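Local coordinates for botulinum neurotoxin type G (Clostridium botulinum, PDB 3MPP), which adheres to the host cell surface through its receptor-binding domain and delivers its protease light chain into the host cytosol, at residues 146-151 with 156-161; 67-72 with 101-106. The protein carries 4 engineered substitutions. One frame throughout, in Å; residues are numbered along the deposited sequence.

Contact 1 of 2, residues 146-151 with 156-161; sequences ITITND and ANIYIN
The Tyr159 ring presents an edge, not a face, to strand 146-150. Near the ring plane, CD2 lies 3.5 Å from the backbone O of Thr147, and CE2 lies 3.7 Å from OG1 of Thr149. The same side chain also packs on Ala210 and Val213 of helix 210-220. The two strands form a beta hairpin in the N-terminal half of the receptor-binding domain, a jelly roll of the concanavalin (legume-lectin) type. Their segment directions differ by 165°, and the register confirms an antiparallel ladder. Thr147 with Tyr159 and Thr149 with Asn157 are hydrogen-bonded pairs, each joined by two N-H to O bonds. The straightest runs from Tyr159 N to Thr147 O, 2.7 Å long at 177° and in the carbonyl plane. Ile148 with Ile158 is the non-hydrogen-bonded pair between them, and Ile146 with Ile160 and Asn150 with Ala156 flank them.

Alternation of side chains gives the ladder two different faces. On the face with the isoleucines, Ile146 packs on Ile112 and Ile148 on Trp114, both of strand 111-117 in the opposing sheet. On this apolar side Ile146 fits between two partners: its CG1 is 3.9 Å from CD1 of Ile160, and its CD1 is 4.0 Å from CG2 of Ile158.

The other face carries the threonines, Asn157 and Tyr159. A water joins Thr149 OG1 at 2.9 Å to Tyr159 OH at 2.6 Å, linking the hydroxyls of two buried residues and tying down the far end of the ring. Thr149 can reach this water because its OG1 sits between backbone N and carbonyl carbon (chi1 62°); the same placement brings OG1 within 3.2 Å of CB of Asn157.

Contact 2 of 2, residues 67-72 with 101-106; sequences FSINFW and SGWKVS
Strands 67-72 and 103-106 run roughly parallel, 25° apart, with axes approaching to 10.8 Å; this is too far for backbone pairing, and side chains alone span the gap. Phe67, Ile69 and Phe71, alternate residues of one strand, point toward Trp103 and Val105 of the other. CZ of Phe67 approaches CD1 of Trp103 to 3.7 Å, while its CE2 lies over a face of the indole. The two rings are neither stacked nor perpendicular: their planes meet at 36°, with the phenyl and pyrrole centroids 5.2 Å apart. Such an interface between facing sheets, each strand belonging to a different one, is the hydrophobic core of a beta sandwich, here the lectin-like jelly roll of the N-terminal subdomain. The side chains of Ile69 and Trp103 approach each other head-on from the two sheets, CD1 of Ile69 reaching CZ2 of Trp103 at 4.0 Å. Trp114 of the neighbouring strand 111-117 touches Ile69, Trp103 and Val105, so it extends the same apolar layer. Farther along, Phe71 holds CG between its backbone N and carbonyl carbon (chi1 63°) and directs the ring across the gap, where CZ at the ring edge meets CG1 of Val105 at 3.9 Å.

Of the contacting strands, 67-74 comes first along the chain, in one sheet of the sandwich. The chain then passes through helix 83-88 and enters the opposing sheet with strand 90-98; the next strand, beside it, carries 101-106 and closes contact 2. Strands 111-117 and 123-129 extend that second sheet before the chain returns to the first with strand 144-150, which pairs antiparallel with 67-74. A short loop then leads to 156-161, closing contact 1. The two loops are therefore in series, neither crossing nor enclosing the other. Their centres are 9 Å apart, and a probable hydrogen bond of 2.8 Å from Ile69 N to Ile148 O connects them. Contact 1 joins strands within a sheet; contact 2 joins sheet to sheet.

Contact 1 of 2, residues 146-151 with 156-161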
loop_
_atom_site.group_PDB
_atom_site.type_symbol
_atom_site.label_atom_id
_atom_site.label_comp_id
_atom_site.label_asym_id
_atom_site.label_seq_id
_atom_site.Cartn_x
_atom_site.Cartn_y
_atom_site.Cartn_z
ATOM N N ILE A 146 4.828 5.101 -9.166
ATOM C CA ILE A 146 6.075 5.318 -9.874
ATOM C C ILE A 146 5.846 6.325 -10.986
ATOM O O ILE A 146 4.790 6.341 -11.610
ATOM C CB ILE A 146 6.683 4.010 -10.430
ATOM C CG1 ILE A 146 7.989 4.314 -11.173
ATOM C CG2 ILE A 146 5.701 3.302 -11.332
ATOM C CD1 ILE A 146 8.859 3.099 -11.419
ATOM N N THR A 147 6.836 7.181 -11.194
ATOM C CA THR A 147 6.800 8.164 -12.257
ATOM C C THR A 147 8.156 8.173 -12.932
ATOM O O THR A 147 9.191 8.338 -12.280
ATOM C CB THR A 147 6.490 9.585 -11.727
ATOM O OG1 THR A 147 5.233 9.579 -11.039
ATOM C CG2 THR A 147 6.421 10.582 -12.886
ATOM N N ILE A 148 8.145 7.970 -14.241
ATOM C CA ILE A 148 9.360 8.024 -15.027
ATOM C C ILE A 148 9.270 9.214 -15.965
ATOM O O ILE A 148 8.294 9.351 -16.703
ATOM C CB ILE A 148 9.554 6.758 -15.891
ATOM C CG1 ILE A 148 9.571 5.494 -15.025
ATOM C CG2 ILE A 148 10.831 6.855 -16.685
ATOM C CD1 ILE A 148 8.231 4.802 -14.933
ATOM N N THR A 149 10.283 10.073 -15.928
ATOM C CA THR A 149 10.360 11.206 -16.843
ATOM C C THR A 149 11.628 11.083 -17.674
ATOM O O THR A 149 12.606 10.473 -17.244
ATOM C CB THR A 149 10.357 12.575 -16.108
ATOM O OG1 THR A 149 11.500 12.676 -15.251
ATOM C CG2 THR A 149 9.091 12.753 -15.285
ATOM N N ASN A 150 11.604 11.658 -18.868
ATOM C CA ASN A 150 12.762 11.621 -19.748
ATOM C C ASN A 150 12.811 12.889 -20.581
ATOM O O ASN A 150 11.786 13.339 -21.087
ATOM C CB ASN A 150 12.700 10.396 -20.664
ATOM C CG ASN A 150 13.947 10.239 -21.517
ATOM O OD1 ASN A 150 15.070 10.286 -21.013
ATOM N ND2 ASN A 150 13.755 10.044 -22.818
ATOM N N ASP A 151 13.998 13.466 -20.717
ATOM C CA ASP A 151 14.158 14.683 -21.504
ATOM C C ASP A 151 15.193 14.509 -22.611
ATOM O O ASP A 151 15.652 13.399 -22.869
ATOM C CB ASP A 151 14.504 15.876 -20.605
ATOM C CG ASP A 151 15.838 15.714 -19.902
ATOM O OD1 ASP A 151 16.861 15.558 -20.596
ATOM O OD2 ASP A 151 15.866 15.759 -18.653
ATOM N N ALA A 156 16.963 10.712 -17.743
ATOM C CA ALA A 156 15.834 9.887 -17.357
ATOM C C ALA A 156 15.757 9.905 -15.842
ATOM O O ALA A 156 16.778 9.765 -15.172
ATOM C CB ALA A 156 16.013 8.466 -17.869
ATOM N N ASN A 157 14.553 10.094 -15.306
ATOM C CA ASN A 157 14.347 10.141 -13.859
ATOM C C ASN A 157 13.283 9.153 -13.410
ATOM O O ASN A 157 12.263 8.986 -14.081
ATOM C CB ASN A 157 13.919 11.542 -13.419
ATOM C CG ASN A 157 14.843 12.633 -13.937
ATOM O OD1 ASN A 157 15.009 12.804 -15.143
ATOM N ND2 ASN A 157 15.431 13.385 -13.022
ATOM N N ILE A 158 13.516 8.510 -12.269
ATOM C CA ILE A 158 12.504 7.669 -11.650
ATOM C C ILE A 158 12.105 8.269 -10.318
ATOM O O ILE A 158 12.943 8.481 -9.440
ATOM C CB ILE A 158 12.995 6.233 -11.400
ATOM C CG1 ILE A 158 13.293 5.520 -12.713
ATOM C CG2 ILE A 158 11.948 5.441 -10.617
ATOM C CD1 ILE A 158 13.523 4.042 -12.537
ATOM N N TYR A 159 10.816 8.548 -10.183
ATOM C CA TYR A 159 10.257 9.004 -8.929
ATOM C C TYR A 159 9.478 7.857 -8.311
ATOM O O TYR A 159 8.764 7.157 -9.009
ATOM C CB TYR A 159 9.304 10.161 -9.183
ATOM C CG TYR A 159 9.970 11.388 -9.740
ATOM C CD1 TYR A 159 10.269 12.466 -8.919
ATOM C CD2 TYR A 159 10.296 11.474 -11.085
ATOM C CE1 TYR A 159 10.878 13.602 -9.425
ATOM C CE2 TYR A 159 10.905 12.602 -11.604
ATOM C CZ TYR A 159 11.195 13.660 -10.771
ATOM O OH TYR A 159 11.799 14.784 -11.277
ATOM N N ILE A 160 9.600 7.682 -6.999
ATOM C CA ILE A 160 8.817 6.680 -6.294
ATOM C C ILE A 160 8.025 7.350 -5.183
ATOM O O ILE A 160 8.597 8.042 -4.326
ATOM C CB ILE A 160 9.710 5.581 -5.695
ATOM C CG1 ILE A 160 10.443 4.827 -6.811
ATOM C CG2 ILE A 160 8.874 4.621 -4.832
ATOM C CD1 ILE A 160 9.543 3.923 -7.643
ATOM N N ASN A 161 6.711 7.146 -5.198
ATOM C CA ASN A 161 5.837 7.791 -4.222
ATOM C C ASN A 161 6.109 9.294 -4.154
ATOM O O ASN A 161 6.244 9.883 -3.074
ATOM C CB ASN A 161 5.963 7.122 -2.853
ATOM C CG ASN A 161 5.189 5.797 -2.774
ATOM O OD1 ASN A 161 4.313 5.519 -3.598
ATOM N ND2 ASN A 161 5.519 4.980 -1.785
HETATM O O HOH W 1 11.608 15.205 -13.872
#

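Contact 2 of 2, residues 67-72 with 101-106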
loop_
_atom_site.group_PDB
_atom_site.type_symbol
_atom_site.label_atom_id
_atom_site.label_comp_id
_atom_site.label_asym_id
_atom_site.label_seq_id
_atom_site.Cartn_x
_atom_site.Cartn_y
_atom_site.Cartn_z
ATOM N N PHE A 67 8.677 13.039 -22.428
ATOM C CA PHE A 67 7.408 12.533 -21.931
ATOM C C PHE A 67 7.575 11.904 -20.556
ATOM O O PHE A 67 8.694 11.762 -20.055
ATOM C CB PHE A 67 6.791 11.535 -22.914
ATOM C CG PHE A 67 7.436 10.179 -22.894
ATOM C CD1 PHE A 67 8.695 9.986 -23.437
ATOM C CD2 PHE A 67 6.777 9.097 -22.348
ATOM C CE1 PHE A 67 9.285 8.735 -23.424
ATOM C CE2 PHE A 67 7.360 7.845 -22.331
ATOM C CZ PHE A 67 8.616 7.664 -22.871
ATOM N N SER A 68 6.451 11.540 -19.950
ATOM C CA SER A 68 6.457 10.966 -18.613
ATOM C C SER A 68 5.460 9.830 -18.534
ATOM O O SER A 68 4.400 9.879 -19.161
ATOM C CB SER A 68 6.096 12.031 -17.576
ATOM O OG SER A 68 6.914 13.181 -17.709
ATOM N N ILE A 69 5.812 8.809 -17.759
ATOM C CA ILE A 69 4.940 7.675 -17.513
ATOM C C ILE A 69 4.656 7.630 -16.019
ATOM O O ILE A 69 5.580 7.756 -15.211
ATOM C CB ILE A 69 5.622 6.354 -17.890
ATOM C CG1 ILE A 69 6.007 6.349 -19.367
ATOM C CG2 ILE A 69 4.713 5.169 -17.568
ATOM C CD1 ILE A 69 4.838 6.558 -20.294
ATOM N N ASN A 70 3.387 7.452 -15.659
ATOM C CA ASN A 70 2.981 7.385 -14.251
ATOM C C ASN A 70 1.953 6.283 -14.060
ATOM O O ASN A 70 1.010 6.148 -14.844
ATOM C CB ASN A 70 2.427 8.743 -13.786
ATOM C CG ASN A 70 1.746 8.682 -12.408
ATOM O OD1 ASN A 70 2.357 8.317 -11.392
ATOM N ND2 ASN A 70 0.479 9.074 -12.374
ATOM N N PHE A 71 2.168 5.466 -13.037
ATOM C CA PHE A 71 1.213 4.444 -12.654
ATOM C C PHE A 71 1.606 3.914 -11.282
ATOM O O PHE A 71 2.721 4.152 -10.808
ATOM C CB PHE A 71 1.167 3.302 -13.678
ATOM C CG PHE A 71 2.456 2.550 -13.808
ATOM C CD1 PHE A 71 2.680 1.399 -13.068
ATOM C CD2 PHE A 71 3.445 2.989 -14.670
ATOM C CE1 PHE A 71 3.878 0.702 -13.178
ATOM C CE2 PHE A 71 4.636 2.301 -14.789
ATOM C CZ PHE A 71 4.855 1.152 -14.034
ATOM N N TRP A 72 0.679 3.215 -10.643
ATOM C CA TRP A 72 0.966 2.575 -9.367
ATOM C C TRP A 72 1.000 1.091 -9.647
ATOM O O TRP A 72 0.313 0.616 -10.556
ATOM C CB TRP A 72 -0.130 2.879 -8.352
ATOM C CG TRP A 72 -0.252 4.319 -7.956
ATOM C CD1 TRP A 72 -0.447 5.399 -8.783
ATOM C CD2 TRP A 72 -0.236 4.835 -6.618
ATOM N NE1 TRP A 72 -0.536 6.554 -8.037
ATOM C CE2 TRP A 72 -0.410 6.233 -6.705
ATOM C CE3 TRP A 72 -0.073 4.251 -5.355
ATOM C CZ2 TRP A 72 -0.432 7.054 -5.575
ATOM C CZ3 TRP A 72 -0.108 5.074 -4.229
ATOM C CH2 TRP A 72 -0.283 6.457 -4.350
ATOM N N SER A 101 12.500 -1.247 -31.148
ATOM C CA SER A 101 12.867 0.042 -30.568
ATOM C C SER A 101 11.676 0.756 -29.922
ATOM O O SER A 101 10.574 0.778 -30.473
ATOM C CB SER A 101 13.504 0.941 -31.626
ATOM O OG SER A 101 13.693 2.252 -31.123
ATOM N N GLY A 102 11.915 1.345 -28.751
ATOM C CA GLY A 102 10.884 2.044 -28.008
ATOM C C GLY A 102 11.228 2.040 -26.533
ATOM O O GLY A 102 12.403 2.140 -26.182
ATOM N N TRP A 103 10.214 1.908 -25.675
ATOM C CA TRP A 103 10.436 1.797 -24.233
ATOM C C TRP A 103 9.674 0.639 -23.609
ATOM O O TRP A 103 8.627 0.219 -24.104
ATOM C CB TRP A 103 10.066 3.085 -23.495
ATOM C CG TRP A 103 8.624 3.490 -23.621
ATOM C CD1 TRP A 103 8.112 4.417 -24.483
ATOM C CD2 TRP A 103 7.512 3.007 -22.847
ATOM N NE1 TRP A 103 6.756 4.534 -24.305
ATOM C CE2 TRP A 103 6.361 3.680 -23.308
ATOM C CE3 TRP A 103 7.377 2.061 -21.822
ATOM C CZ2 TRP A 103 5.094 3.443 -22.779
ATOM C CZ3 TRP A 103 6.112 1.829 -21.291
ATOM C CH2 TRP A 103 4.989 2.516 -21.769
ATOM N N LYS A 104 10.199 0.143 -22.499
ATOM C CA LYS A 104 9.525 -0.913 -21.762
ATOM C C LYS A 104 9.739 -0.734 -20.270
ATOM O O LYS A 104 10.784 -0.248 -19.833
ATOM C CB LYS A 104 10.028 -2.286 -22.208
ATOM C CG LYS A 104 11.424 -2.629 -21.723
ATOM C CD LYS A 104 11.883 -3.983 -22.263
ATOM C CE LYS A 104 13.284 -4.331 -21.765
ATOM N NZ LYS A 104 13.638 -5.766 -21.991
ATOM N N VAL A 105 8.722 -1.111 -19.503
ATOM C CA VAL A 105 8.837 -1.239 -18.067
ATOM C C VAL A 105 8.911 -2.734 -17.759
ATOM O O VAL A 105 8.087 -3.529 -18.234
ATOM C CB VAL A 105 7.629 -0.589 -17.347
ATOM C CG1 VAL A 105 7.683 -0.858 -15.842
ATOM C CG2 VAL A 105 7.591 0.909 -17.623
ATOM N N SER A 106 9.923 -3.126 -16.997
ATOM C CA SER A 106 10.077 -4.528 -16.628
ATOM C C SER A 106 10.293 -4.686 -15.118
ATOM O O SER A 106 10.612 -3.734 -14.404
ATOM C CB SER A 106 11.224 -5.164 -17.415
ATOM O OG SER A 106 12.465 -4.614 -17.027
#